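Local coordinates for penicillin-binding protein 2B (Streptococcus pneumoniae, PDB 2WAD) that probably acts as a transpeptidase that cross-links the peptides of neighbouring peptidoglycan strands during peripheral cell-wall growth, and binds penicillin, at residues 242-247 with 251-256; 179-184 with 190-195. All coordinates share one frame; numbering follows the deposited sequence.

Interaction 1 (242-247 with 251-256). Unlike the reference sequence in segment 251-256: Ser251 (reference Ala).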
ATOM      1  N   ALA A 242       2.147   4.107  22.699  1.00 67.22           N
ATOM      2  CA  ALA A 242       3.104   3.161  22.124  1.00 68.31           C
ATOM      3  C   ALA A 242       4.156   3.860  21.267  1.00 69.44           C
ATOM      4  O   ALA A 242       4.459   3.401  20.165  1.00 72.10           O
ATOM      5  CB  ALA A 242       2.382   2.087  21.305  1.00 67.47           C
ATOM      6  N   GLY A 243       4.714   4.947  21.788  1.00 69.76           N
ATOM      7  CA  GLY A 243       5.601   5.844  21.049  1.00 71.32           C
ATOM      8  C   GLY A 243       6.025   5.449  19.647  1.00 72.82           C
ATOM      9  O   GLY A 243       5.211   5.398  18.714  1.00 73.89           O
ATOM     10  N   LEU A 244       7.319   5.193  19.486  1.00 72.20           N
ATOM     11  CA  LEU A 244       7.826   4.706  18.210  1.00 70.91           C
ATOM     12  C   LEU A 244       7.668   3.197  18.163  1.00 70.96           C
ATOM     13  O   LEU A 244       7.583   2.546  19.203  1.00 71.67           O
ATOM     14  CB  LEU A 244       9.298   5.070  18.027  1.00 70.28           C
ATOM     15  CG  LEU A 244       9.673   6.542  17.848  1.00 68.74           C
ATOM     16  CD1 LEU A 244      11.126   6.651  17.420  1.00 64.73           C
ATOM     17  CD2 LEU A 244       8.764   7.237  16.850  1.00 67.25           C
ATOM     18  N   PRO A 245       7.592   2.641  16.948  1.00 71.03           N
ATOM     19  CA  PRO A 245       7.731   1.201  16.767  1.00 70.58           C
ATOM     20  C   PRO A 245       9.135   0.744  17.173  1.00 69.08           C
ATOM     21  O   PRO A 245      10.125   1.314  16.713  1.00 69.94           O
ATOM     22  CB  PRO A 245       7.502   1.008  15.260  1.00 71.00           C
ATOM     23  CG  PRO A 245       7.561   2.388  14.648  1.00 71.47           C
ATOM     24  CD  PRO A 245       7.144   3.328  15.724  1.00 71.03           C
ATOM     25  N   ALA A 246       9.219  -0.270  18.030  1.00 67.13           N
ATOM     26  CA  ALA A 246      10.508  -0.731  18.552  1.00 64.70           C
ATOM     27  C   ALA A 246      11.410  -1.369  17.491  1.00 63.54           C
ATOM     28  O   ALA A 246      12.634  -1.261  17.587  1.00 62.45           O
ATOM     29  CB  ALA A 246      10.301  -1.675  19.729  1.00 63.57           C
ATOM     30  N   GLU A 247      10.819  -2.018  16.488  1.00 61.06           N
ATOM     31  CA  GLU A 247      11.595  -2.652  15.416  1.00 61.25           C
ATOM     32  C   GLU A 247      12.472  -1.639  14.696  1.00 61.25           C
ATOM     33  O   GLU A 247      13.591  -1.953  14.293  1.00 61.13           O
ATOM     34  CB  GLU A 247      10.714  -3.300  14.339  1.00 59.82           C
ATOM     35  CG  GLU A 247       9.343  -3.737  14.783  1.00 60.45           C
ATOM     36  CD  GLU A 247       8.348  -2.604  14.812  1.00 54.87           C
ATOM     37  OE1 GLU A 247       7.797  -2.289  13.739  1.00 48.48           O
ATOM     38  OE2 GLU A 247       8.109  -2.056  15.913  1.00 59.13           O
ATOM     39  N   SER A 251      16.118   3.672  13.431  1.00 68.94           N
ATOM     40  CA  SER A 251      15.892   4.502  12.256  1.00 67.11           C
ATOM     41  C   SER A 251      15.391   5.895  12.646  1.00 66.35           C
ATOM     42  O   SER A 251      15.912   6.905  12.180  1.00 66.47           O
ATOM     43  CB  SER A 251      14.910   3.828  11.290  1.00 66.81           C
ATOM     44  OG  SER A 251      15.433   2.634  10.726  1.00 66.32           O
ATOM     45  N   TYR A 252      14.399   5.958  13.526  1.00 66.13           N
ATOM     46  CA  TYR A 252      13.690   7.213  13.782  1.00 66.48           C
ATOM     47  C   TYR A 252      14.410   8.203  14.714  1.00 67.10           C
ATOM     48  O   TYR A 252      14.301   9.416  14.513  1.00 65.48           O
ATOM     49  CB  TYR A 252      12.251   6.968  14.258  1.00 66.52           C
ATOM     50  CG  TYR A 252      11.375   6.112  13.356  1.00 68.93           C
ATOM     51  CD1 TYR A 252      10.445   6.685  12.484  1.00 67.93           C
ATOM     52  CD2 TYR A 252      11.447   4.723  13.409  1.00 72.49           C
ATOM     53  CE1 TYR A 252       9.631   5.889  11.674  1.00 69.16           C
ATOM     54  CE2 TYR A 252      10.643   3.924  12.600  1.00 74.69           C
ATOM     55  CZ  TYR A 252       9.739   4.511  11.739  1.00 69.81           C
ATOM     56  OH  TYR A 252       8.953   3.694  10.956  1.00 78.77           O
ATOM     57  N   LEU A 253      15.117   7.704  15.732  1.00 66.52           N
ATOM     58  CA  LEU A 253      15.936   8.560  16.601  1.00 67.12           C
ATOM     59  C   LEU A 253      17.017   9.228  15.756  1.00 67.55           C
ATOM     60  O   LEU A 253      17.278  10.429  15.877  1.00 66.45           O
ATOM     61  CB  LEU A 253      16.613   7.755  17.714  1.00 65.52           C
ATOM     62  CG  LEU A 253      15.789   7.280  18.912  1.00 65.82           C
ATOM     63  CD1 LEU A 253      16.718   6.953  20.065  1.00 62.82           C
ATOM     64  CD2 LEU A 253      14.753   8.311  19.336  1.00 61.82           C
ATOM     65  N   LYS A 254      17.629   8.400  14.912  1.00 67.83           N
ATOM     66  CA  LYS A 254      18.634   8.791  13.933  1.00 68.06           C
ATOM     67  C   LYS A 254      18.090   9.874  13.004  1.00 67.89           C
ATOM     68  O   LYS A 254      18.586  10.998  12.998  1.00 66.66           O
ATOM     69  CB  LYS A 254      19.006   7.553  13.117  1.00 68.21           C
ATOM     70  CG  LYS A 254      20.401   7.527  12.530  1.00 71.47           C
ATOM     71  CD  LYS A 254      20.676   6.130  11.996  1.00 72.04           C
ATOM     72  CE  LYS A 254      21.547   6.166  10.757  1.00 71.27           C
ATOM     73  NZ  LYS A 254      21.580   4.811  10.157  1.00 69.36           N
ATOM     74  N   LYS A 255      17.066   9.535  12.222  1.00 69.44           N
ATOM     75  CA  LYS A 255      16.491  10.484  11.269  1.00 69.15           C
ATOM     76  C   LYS A 255      16.201  11.826  11.932  1.00 69.55           C
ATOM     77  O   LYS A 255      16.231  12.861  11.269  1.00 70.34           O
ATOM     78  CB  LYS A 255      15.240   9.932  10.577  1.00 69.20           C
ATOM     79  CG  LYS A 255      15.522   9.121   9.317  1.00 68.76           C
ATOM     80  CD  LYS A 255      14.240   8.834   8.535  1.00 72.07           C
ATOM     81  CE  LYS A 255      14.512   7.983   7.302  1.00 67.64           C
ATOM     82  NZ  LYS A 255      13.462   8.175   6.267  1.00 68.54           N
ATOM     83  N   GLY A 256      15.934  11.816  13.235  1.00 68.63           N
ATOM     84  CA  GLY A 256      15.813  13.058  13.988  1.00 67.13           C
ATOM     85  C   GLY A 256      14.760  13.043  15.077  1.00 67.18           C
ATOM     86  O   GLY A 256      14.675  13.976  15.876  1.00 66.67           O
TER
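Tyr252 gives the largest share of the contact, with Leu244 close behind, and meets both Leu244 and Pro245 of the preceding loop. The nearest approach is on its aliphatic stem, where Leu244 CD1 lies 3.4 Å from Tyr252 CB, a close fit for two carbons, with Tyr252 CG a little further off. That methyl gets there because the leucine is extended beyond CB: CD1 is anti to CA (chi2 -169°). Pro245 comes to the other end of the tyrosine, its CG 4.0 Å from Tyr252 CE2 and 4.2 Å from Tyr252 OH. The two side chains cross at about a right angle, and the proline CG reaches the aromatic ring obliquely. Without a hydrogen bond between the segments and with only 180 Å² buried, this is shallow apolar packing at the surface: a loop in the dimerisation-domain region folds back against helix 249-255, the helix it leads into. Val263 touches Leu244, Pro245 and Tyr252, so the small cluster extends past the two segments. Next along the helix, Leu253 starts off to one side, but its end turns back, bringing CD2 to 4.4 Å from Leu244 CD1. The helical turn bearing Tyr252 and Leu253 is spanned by the backbone bond from Lys255 N to Ser251 O (2.9 Å). Gly256 N still reaches Tyr252 O at 3.2 Å, yet Gly256 itself has left helical geometry, with a positive phi of 144°.

Interaction 2 (179-184 with 190-195); sequences SQLNAV and GTIATD
Gln180 OE1 accepts the backbone N-H of Ala193 at 3.1 Å from Ala193 N, the one hydrogen bond between the segments. It is moderately bent (149° at the hydrogen), and the donor stands above the amide, 40° out of the carbonyl plane. A bend in the glutamine chain at chi2 (-76°) carries the amide round to this position, where OE1 also lies 3.7 Å from Ala193 CB. The rest of the contact on the glutamine and its neighbour is apolar. Ile192 CD1 sits 4.0 Å from Gln180 CB and 3.9 Å from Leu181 CD2, so one methyl packs against two consecutive helix residues; the leucine and isoleucine side chains cross at about a right angle. Nearer the connecting loop, Val184 lays CG1 4.0 Å from Gly190 N, a van der Waals approach. Thr191 has its CB directed away from the helix, and its hydroxyl bonds to Glu240. The end of helix 169-182 thus packs beside edge strand 189-191 of a three-stranded antiparallel sheet and, chiefly, on the residues that follow it; Phe82 of the adjacent strand 72-83 touches Leu181, Val184 and Ile192, while Leu181 also reaches Leu93, Ile96 and Ala97 of helix 90-100.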
ATOM      1  N   SER A 179       6.887   6.080  36.931  1.00 45.04           N
ATOM      2  CA  SER A 179       7.476   5.637  35.663  1.00 46.58           C
ATOM      3  C   SER A 179       7.137   6.627  34.543  1.00 46.71           C
ATOM      4  O   SER A 179       7.995   7.031  33.754  1.00 47.38           O
ATOM      5  CB  SER A 179       7.039   4.207  35.302  1.00 46.51           C
ATOM      6  OG  SER A 179       6.992   3.374  36.453  1.00 50.94           O
ATOM      7  N   GLN A 180       5.876   7.036  34.486  1.00 47.66           N
ATOM      8  CA  GLN A 180       5.434   8.042  33.528  1.00 46.63           C
ATOM      9  C   GLN A 180       6.226   9.348  33.662  1.00 46.71           C
ATOM     10  O   GLN A 180       6.692   9.885  32.662  1.00 46.40           O
ATOM     11  CB  GLN A 180       3.945   8.321  33.738  1.00 47.80           C
ATOM     12  CG  GLN A 180       3.038   7.120  33.531  1.00 50.87           C
ATOM     13  CD  GLN A 180       2.852   6.819  32.070  1.00 57.17           C
ATOM     14  OE1 GLN A 180       2.397   7.669  31.300  1.00 60.63           O
ATOM     15  NE2 GLN A 180       3.223   5.608  31.670  1.00 62.02           N
ATOM     16  N   LEU A 181       6.366   9.872  34.882  1.00 44.42           N
ATOM     17  CA  LEU A 181       7.096  11.128  35.084  1.00 43.64           C
ATOM     18  C   LEU A 181       8.583  10.986  34.751  1.00 43.68           C
ATOM     19  O   LEU A 181       9.154  11.821  34.039  1.00 43.27           O
ATOM     20  CB  LEU A 181       6.907  11.677  36.505  1.00 43.22           C
ATOM     21  CG  LEU A 181       5.470  11.829  37.019  1.00 42.00           C
ATOM     22  CD1 LEU A 181       5.478  12.021  38.505  1.00 33.58           C
ATOM     23  CD2 LEU A 181       4.713  12.951  36.325  1.00 36.83           C
ATOM     24  N   ASN A 182       9.199   9.928  35.270  1.00 43.38           N
ATOM     25  CA  ASN A 182      10.608   9.631  35.009  1.00 45.75           C
ATOM     26  C   ASN A 182      10.960   9.521  33.528  1.00 46.09           C
ATOM     27  O   ASN A 182      12.070   9.860  33.129  1.00 46.47           O
ATOM     28  CB  ASN A 182      11.032   8.344  35.714  1.00 44.06           C
ATOM     29  CG  ASN A 182      12.483   8.362  36.117  1.00 47.60           C
ATOM     30  OD1 ASN A 182      13.012   9.398  36.527  1.00 48.79           O
ATOM     31  ND2 ASN A 182      13.135   7.212  36.030  1.00 47.21           N
ATOM     32  N   ALA A 183      10.014   9.052  32.720  1.00 46.80           N
ATOM     33  CA  ALA A 183      10.248   8.842  31.302  1.00 47.58           C
ATOM     34  C   ALA A 183      10.415  10.132  30.496  1.00 46.73           C
ATOM     35  O   ALA A 183      10.816  10.092  29.337  1.00 47.15           O
ATOM     36  CB  ALA A 183       9.110   8.010  30.724  1.00 49.85           C
ATOM     37  N   VAL A 184      10.103  11.275  31.096  1.00 45.72           N
ATOM     38  CA  VAL A 184      10.086  12.550  30.375  1.00 43.47           C
ATOM     39  C   VAL A 184      11.473  13.185  30.405  1.00 43.55           C
ATOM     40  O   VAL A 184      12.086  13.257  31.464  1.00 40.40           O
ATOM     41  CB  VAL A 184       9.080  13.510  31.050  1.00 44.55           C
ATOM     42  CG1 VAL A 184       9.064  14.885  30.373  1.00 42.37           C
ATOM     43  CG2 VAL A 184       7.694  12.876  31.066  1.00 40.83           C
ATOM     44  N   GLY A 190       5.696  15.654  28.409  1.00 38.85           N
ATOM     45  CA  GLY A 190       5.072  14.403  27.958  1.00 37.68           C
ATOM     46  C   GLY A 190       3.741  14.190  28.660  1.00 38.38           C
ATOM     47  O   GLY A 190       3.490  14.771  29.719  1.00 39.04           O
ATOM     48  N   THR A 191       2.897  13.356  28.066  1.00 37.80           N
ATOM     49  CA  THR A 191       1.574  13.025  28.575  1.00 39.06           C
ATOM     50  C   THR A 191       1.632  11.938  29.646  1.00 40.01           C
ATOM     51  O   THR A 191       2.343  10.937  29.478  1.00 39.62           O
ATOM     52  CB  THR A 191       0.668  12.560  27.412  1.00 40.04           C
ATOM     53  OG1 THR A 191       0.309  13.696  26.623  1.00 41.10           O
ATOM     54  CG2 THR A 191      -0.602  11.884  27.916  1.00 39.63           C
ATOM     55  N   ILE A 192       0.891  12.148  30.738  1.00 39.97           N
ATOM     56  CA  ILE A 192       0.809  11.187  31.849  1.00 39.32           C
ATOM     57  C   ILE A 192      -0.446  10.326  31.705  1.00 39.80           C
ATOM     58  O   ILE A 192      -1.543  10.733  32.098  1.00 40.54           O
ATOM     59  CB  ILE A 192       0.782  11.877  33.223  1.00 37.28           C
ATOM     60  CG1 ILE A 192       2.035  12.734  33.423  1.00 40.36           C
ATOM     61  CG2 ILE A 192       0.683  10.849  34.333  1.00 36.70           C
ATOM     62  CD1 ILE A 192       3.305  12.118  32.837  1.00 39.83           C
ATOM     63  N   ALA A 193      -0.282   9.141  31.128  1.00 39.21           N
ATOM     64  CA  ALA A 193      -1.420   8.272  30.864  1.00 39.46           C
ATOM     65  C   ALA A 193      -2.140   7.797  32.125  1.00 39.78           C
ATOM     66  O   ALA A 193      -1.534   7.309  33.082  1.00 40.19           O
ATOM     67  CB  ALA A 193      -1.016   7.104  29.977  1.00 41.24           C
ATOM     68  N   THR A 194      -3.454   7.968  32.117  1.00 40.14           N
ATOM     69  CA  THR A 194      -4.284   7.600  33.252  1.00 43.42           C
ATOM     70  C   THR A 194      -5.580   7.034  32.676  1.00 43.40           C
ATOM     71  O   THR A 194      -5.793   7.137  31.476  1.00 41.69           O
ATOM     72  CB  THR A 194      -4.581   8.845  34.116  1.00 42.75           C
ATOM     73  OG1 THR A 194      -5.189   8.438  35.343  1.00 50.24           O
ATOM     74  CG2 THR A 194      -5.513   9.798  33.385  1.00 43.81           C
ATOM     75  N   ASP A 195      -6.426   6.429  33.508  1.00 46.05           N
ATOM     76  CA  ASP A 195      -7.793   6.111  33.083  1.00 47.79           C
ATOM     77  C   ASP A 195      -8.496   7.402  32.688  1.00 49.75           C
ATOM     78  O   ASP A 195      -8.321   8.430  33.338  1.00 49.73           O
ATOM     79  CB  ASP A 195      -8.592   5.438  34.203  1.00 46.65           C
ATOM     80  CG  ASP A 195      -7.970   4.133  34.662  1.00 46.30           C
ATOM     81  OD1 ASP A 195      -7.124   3.583  33.926  1.00 50.98           O
ATOM     82  OD2 ASP A 195      -8.326   3.652  35.758  1.00 41.61           O
TER

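In the fold
Interaction 2 comes first along the chain: the C-terminal end of helix 169-182 runs into a short loop, and the contact closes it against strand 189-191 and the residues after it, with five residues between its segments. The chain then passes through helix 199-208, strand 215-225 of the same antiparallel sheet, and helix 231-234 before interaction 1 brings the loop before helix 249-255 back against that helix, with three residues between the segments, two of them already helical. The two contacts are in series, neither nested nor crossed. The centres of interactions 1 and 2 are about 19 Å apart. Both are local ties within the dimerisation-domain region, one joining helix to sheet edge, the other loop to helix.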